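Local structure of endoglucanase A (6Q1I) at residues P123-A126 / K127-S130; Y260-D263 / V264-D267; N271-K274 / S275-V278. The protein hydrolyses internal beta-1,4-glucosidic linkages in barley beta-glucan, lichenan and carboxymethylcellulose, and also cleaves xylan, preferring the longer cellooligosaccharides, through this family 5 glycoside hydrolase domain. All blocks are in the same frame, centred on the assembly; numbering follows the deposited sequence.

Interaction 1: residues P123-A126 / K127-S130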
# COMPACT_ATOMS: atom_id res chain seq x y z
N PRO A 123 15.68 6.06 -8.28
CA PRO A 123 16.41 4.78 -8.43
C PRO A 123 17.36 4.77 -9.62
O PRO A 123 17.14 4.09 -10.64
CB PRO A 123 15.27 3.77 -8.56
CG PRO A 123 14.18 4.55 -9.29
CD PRO A 123 14.29 5.97 -8.77
N THR A 124 18.45 5.52 -9.50
CA THR A 124 19.54 5.50 -10.47
C THR A 124 20.86 5.31 -9.74
O THR A 124 21.00 5.66 -8.56
CB THR A 124 19.64 6.80 -11.27
OG1 THR A 124 19.95 7.88 -10.38
CG2 THR A 124 18.34 7.10 -12.00
N TYR A 125 21.84 4.76 -10.45
CA TYR A 125 23.17 4.63 -9.87
C TYR A 125 23.74 5.99 -9.48
O TYR A 125 24.43 6.10 -8.47
CB TYR A 125 24.13 3.91 -10.83
CG TYR A 125 23.75 2.47 -11.13
CD1 TYR A 125 23.30 1.62 -10.13
CD2 TYR A 125 23.86 1.96 -12.42
CE1 TYR A 125 22.95 0.32 -10.40
CE2 TYR A 125 23.52 0.65 -12.70
CZ TYR A 125 23.07 -0.16 -11.69
OH TYR A 125 22.73 -1.47 -11.97
N ALA A 126 23.41 7.04 -10.24
CA ALA A 126 23.95 8.36 -9.95
C ALA A 126 23.39 8.95 -8.66
O ALA A 126 24.05 9.79 -8.03
CB ALA A 126 23.65 9.32 -11.11
N LYS A 127 22.18 8.55 -8.25
CA LYS A 127 21.58 9.10 -7.05
C LYS A 127 21.72 8.19 -5.84
O LYS A 127 21.42 8.62 -4.72
CB LYS A 127 20.10 9.39 -7.29
CG LYS A 127 19.86 10.57 -8.21
CD LYS A 127 20.19 11.87 -7.52
CE LYS A 127 19.88 13.06 -8.42
NZ LYS A 127 20.08 14.33 -7.69
N GLU A 128 22.21 6.97 -6.03
CA GLU A 128 22.26 6.00 -4.94
C GLU A 128 23.00 6.53 -3.71
O GLU A 128 22.58 6.30 -2.57
CB GLU A 128 22.90 4.72 -5.45
CG GLU A 128 22.65 3.52 -4.63
CD GLU A 128 23.14 2.22 -5.26
OE1 GLU A 128 23.57 2.16 -6.46
OE2 GLU A 128 23.09 1.21 -4.53
N SER A 129 24.12 7.24 -3.91
CA SER A 129 24.92 7.66 -2.77
C SER A 129 24.23 8.74 -1.94
O SER A 129 24.56 8.91 -0.76
CB SER A 129 26.30 8.15 -3.22
OG SER A 129 26.18 9.35 -3.95
N SER A 130 23.31 9.50 -2.54
CA SER A 130 22.59 10.51 -1.79
C SER A 130 21.29 9.99 -1.20
O SER A 130 20.85 10.47 -0.16
CB SER A 130 22.32 11.73 -2.67
OG SER A 130 21.63 11.39 -3.85
O HOH W 1 25.66 7.36 -6.36
O HOH W 2 25.64 3.73 -7.56
O HOH W 3 24.16 10.63 -5.37
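Lys127 N bonds to both the carbonyl and the hydroxyl of Thr124 at the turn that leads into helix 128-145. From Lys127 N it is 3.1 Å to Thr124 O, approached from above the carbonyl plane, and 3.2 Å to Thr124 OG1. Both bonds are well bent, with N-H...O angles of 138° to Thr124 O and 136° to Thr124 OG1. The hydroxyl gets there because chi1 of Thr124 (64°) sets OG1 between the residue's own N and carbonyl carbon, so one N-H closes the turn onto main chain and side chain together. One residue on, Glu128 N makes a weak bond to Tyr125 O.

Van der Waals contact is slight. OG1 of Thr124 lies 3.4 Å from CB of Lys127, and Glu128 OE1 sits at the edge of the Tyr125 ring, 3.7 Å from CD1, the two side chains running alongside each other.

Water does the remaining bridging. Tyr125 O accepts from two waters, one of which also donates to Glu128 OE1 while the other accepts from Ser129 N; a third joins Ala126 O to the hydroxyls of Ser129 and Ser130.

This surface turn follows strand 109-113 and packs against helix 175-194, where Tyr125 OH bonds Asp179, Tyr125 N bonds Glu176 and Glu128 touches Lys183.

Interaction 2: residues Y260-D263 / V264-D267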
# COMPACT_ATOMS: atom_id res chain seq x y z
N TYR A 260 -11.38 -14.97 -16.43
CA TYR A 260 -10.19 -15.74 -16.76
C TYR A 260 -8.95 -14.86 -16.71
O TYR A 260 -7.91 -15.27 -16.17
CB TYR A 260 -10.35 -16.34 -18.16
CG TYR A 260 -9.10 -17.03 -18.66
CD1 TYR A 260 -8.80 -18.32 -18.27
CD2 TYR A 260 -8.21 -16.38 -19.51
CE1 TYR A 260 -7.66 -18.96 -18.72
CE2 TYR A 260 -7.07 -17.01 -19.97
CZ TYR A 260 -6.81 -18.30 -19.57
OH TYR A 260 -5.67 -18.94 -20.02
N SER A 261 -9.03 -13.66 -17.27
CA SER A 261 -7.88 -12.76 -17.29
C SER A 261 -7.42 -12.43 -15.88
O SER A 261 -6.21 -12.42 -15.60
CB SER A 261 -8.24 -11.49 -18.04
OG SER A 261 -8.52 -11.77 -19.39
N LEU A 262 -8.37 -12.16 -14.98
CA LEU A 262 -7.97 -11.84 -13.61
C LEU A 262 -7.38 -13.06 -12.92
O LEU A 262 -6.40 -12.95 -12.18
CB LEU A 262 -9.16 -11.25 -12.84
CG LEU A 262 -8.87 -10.73 -11.44
CD1 LEU A 262 -7.77 -9.69 -11.43
CD2 LEU A 262 -10.14 -10.15 -10.83
N ASP A 263 -7.96 -14.24 -13.16
CA ASP A 263 -7.42 -15.46 -12.56
C ASP A 263 -5.98 -15.70 -12.99
O ASP A 263 -5.12 -16.04 -12.17
CB ASP A 263 -8.29 -16.66 -12.93
CG ASP A 263 -9.63 -16.68 -12.21
OD1 ASP A 263 -9.74 -16.08 -11.12
OD2 ASP A 263 -10.56 -17.32 -12.72
N VAL A 264 -5.68 -15.54 -14.29
CA VAL A 264 -4.32 -15.75 -14.77
C VAL A 264 -3.36 -14.73 -14.16
O VAL A 264 -2.22 -15.06 -13.80
CB VAL A 264 -4.29 -15.74 -16.31
CG1 VAL A 264 -2.86 -15.69 -16.82
CG2 VAL A 264 -5.01 -16.97 -16.85
N GLU A 265 -3.80 -13.48 -14.04
CA GLU A 265 -2.97 -12.45 -13.42
C GLU A 265 -2.66 -12.80 -11.97
O GLU A 265 -1.49 -12.73 -11.54
CB GLU A 265 -3.70 -11.11 -13.53
CG GLU A 265 -2.99 -9.96 -12.84
CD GLU A 265 -3.73 -8.63 -12.97
OE1 GLU A 265 -4.68 -8.55 -13.77
OE2 GLU A 265 -3.37 -7.68 -12.24
N LEU A 266 -3.67 -13.17 -11.19
CA LEU A 266 -3.44 -13.50 -9.79
C LEU A 266 -2.58 -14.75 -9.64
O LEU A 266 -1.75 -14.82 -8.73
CB LEU A 266 -4.78 -13.64 -9.06
CG LEU A 266 -5.60 -12.35 -8.96
CD1 LEU A 266 -7.01 -12.64 -8.46
CD2 LEU A 266 -4.89 -11.33 -8.05
N ASP A 267 -2.78 -15.74 -10.52
CA ASP A 267 -1.88 -16.90 -10.54
C ASP A 267 -0.43 -16.46 -10.74
O ASP A 267 0.48 -16.99 -10.10
CB ASP A 267 -2.26 -17.86 -11.68
CG ASP A 267 -3.48 -18.71 -11.38
OD1 ASP A 267 -3.95 -18.77 -10.23
OD2 ASP A 267 -3.96 -19.36 -12.35
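Val264 lies one helical turn beyond Tyr260, and its CG2 methyl sits over a face of the tyrosine ring. From CB of Tyr260 the chain leads to CG, anti to the backbone N (chi1 174°), which swings the ring along the helix toward Val264. CD1 and CD2 are a little farther off; CE1 and CE2 of Tyr260 come to 3.8 and 3.7 Å of Val264 CG2. The approach is closest at CZ, 3.5 Å from CG2 of Val264, and continues to OH at 3.8 Å. Val264 CG2 lies 3.8 Å from the centroid of the Tyr260 ring and 21° off the normal, a CH-pi contact displaced toward the hydroxyl end.

The backbone bonds that link these turns are regular. Val264 N reaches Tyr260 O at 2.9 Å in a nearly straight bond, and the next three residues repeat the i to i+4 pattern.

On the buried side, Leu262 CG meets Leu266 CD1 at 4.0 Å, and both leucines pack on helix 293-309. The acidic groups are held from outside the segments: Asp263 by Tyr302, Asp267 by a salt bridge to Arg310, and Glu265 by Ser237. The side chain of Glu265 is about 11 Å from that of Gln284, which occupies the position of the nucleophile inferred by similarity and is changed in this structure. Such an amphipathic helix, one flank against its neighbour, is characteristic of the outer layer of a TIM barrel.

Interaction 3: residues N271-K274 / S275-V278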
# COMPACT_ATOMS: atom_id res chain seq x y z
N ASN A 271 2.35 -17.47 -8.04
CA ASN A 271 3.32 -18.48 -8.42
C ASN A 271 4.70 -17.87 -8.63
O ASN A 271 5.71 -18.51 -8.30
CB ASN A 271 2.84 -19.22 -9.67
CG ASN A 271 1.53 -19.98 -9.45
OD1 ASN A 271 1.13 -20.22 -8.32
ND2 ASN A 271 0.87 -20.35 -10.53
N THR A 272 4.79 -16.65 -9.15
CA THR A 272 6.10 -16.04 -9.33
C THR A 272 6.75 -15.78 -7.98
O THR A 272 7.92 -16.13 -7.76
CB THR A 272 6.00 -14.74 -10.13
OG1 THR A 272 5.46 -14.99 -11.42
CG2 THR A 272 7.39 -14.13 -10.28
N PHE A 273 6.02 -15.17 -7.05
CA PHE A 273 6.63 -14.88 -5.76
C PHE A 273 6.87 -16.14 -4.95
O PHE A 273 7.90 -16.24 -4.27
CB PHE A 273 5.84 -13.78 -5.03
CG PHE A 273 5.96 -12.44 -5.70
CD1 PHE A 273 7.20 -11.81 -5.77
CD2 PHE A 273 4.87 -11.83 -6.29
CE1 PHE A 273 7.33 -10.59 -6.41
CE2 PHE A 273 5.00 -10.61 -6.93
CZ PHE A 273 6.22 -9.99 -6.99
N LYS A 274 5.99 -17.15 -5.04
CA LYS A 274 6.26 -18.43 -4.39
C LYS A 274 7.54 -19.06 -4.92
O LYS A 274 8.34 -19.62 -4.15
CB LYS A 274 5.08 -19.37 -4.56
CG LYS A 274 4.04 -19.27 -3.45
CD LYS A 274 3.04 -20.41 -3.49
CE LYS A 274 2.24 -20.50 -2.19
NZ LYS A 274 3.05 -21.07 -1.08
N SER A 275 7.76 -18.99 -6.24
CA SER A 275 8.96 -19.56 -6.82
C SER A 275 10.22 -18.84 -6.35
O SER A 275 11.31 -19.40 -6.44
CB SER A 275 8.88 -19.58 -8.35
OG SER A 275 9.12 -18.31 -8.93
N LYS A 276 10.06 -17.61 -5.82
CA LYS A 276 11.12 -16.84 -5.18
C LYS A 276 11.15 -17.00 -3.66
O LYS A 276 12.01 -16.39 -3.01
CB LYS A 276 10.96 -15.36 -5.53
CG LYS A 276 11.21 -15.04 -6.99
CD LYS A 276 10.84 -13.60 -7.33
CE LYS A 276 11.12 -13.28 -8.79
NZ LYS A 276 12.54 -12.89 -8.96
N GLY A 277 10.25 -17.78 -3.08
CA GLY A 277 10.27 -18.06 -1.66
C GLY A 277 9.52 -17.09 -0.76
O GLY A 277 9.71 -17.15 0.46
N VAL A 278 8.68 -16.22 -1.31
CA VAL A 278 7.97 -15.23 -0.49
C VAL A 278 6.48 -15.17 -0.79
O VAL A 278 6.05 -15.43 -1.92
CB VAL A 278 8.58 -13.82 -0.63
CG1 VAL A 278 10.00 -13.80 -0.11
CG2 VAL A 278 8.47 -13.28 -2.06
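Phe273 and Val278 meet at a Schellman motif that ends helix 256-275. Phe273 O accepts from Val278 N at 3.1 Å in an almost straight bond (N-H...O 171°), and Lys274 O accepts from Gly277 N at 2.9 Å, the donor well above its carbonyl plane. Gly277 makes the reversal with a positive phi of 88°, where a CB would press against the preceding carbonyl O.

The apolar packing is on the inner side, where CB of Phe273 lies 3.5 Å from Val278 O and 4.0 Å from Val278 CG2. The two side chains cross at an angle, while the ring reaches inward to strand 229-234 and meets Phe221 edge-to-face. Lys276 runs alongside Thr272, its CE 4.1 Å from the CG2 methyl; a bend at chi4 (-84°) turns NZ to the carbonyls of Phe221 and Asn219.

The outer side lacks such apolar packing. Asn271, Lys274 and Ser275 are exposed there, and beyond CB the side chain of Lys274 makes no contact with the segment 275-278. What is tight here is polar: the CB-OG bond of Ser275 folds back over the last turn, and OG donates to Thr272 O at 2.7 Å.

All three contacts belong to the helical layer around the closed eight-stranded parallel barrel of the family 5 domain. Interaction 1 comes first along the chain, at the entry to helix 128-145 after strand 109-113. Interactions 2 and 3 follow on a single helix, 256-275, the former within it and the latter at its end. Their centres lie 16 Å apart, and three residues, 268-270, separate them along that helix. Interaction 1 is separate, its centre 36 Å from interaction 2 and 28 Å from interaction 3. Interaction 3 closes helix 256-275 before strand 280-285, which bears the probable nucleophile position, Gln284, while interaction 1 lies away from the annotated sites.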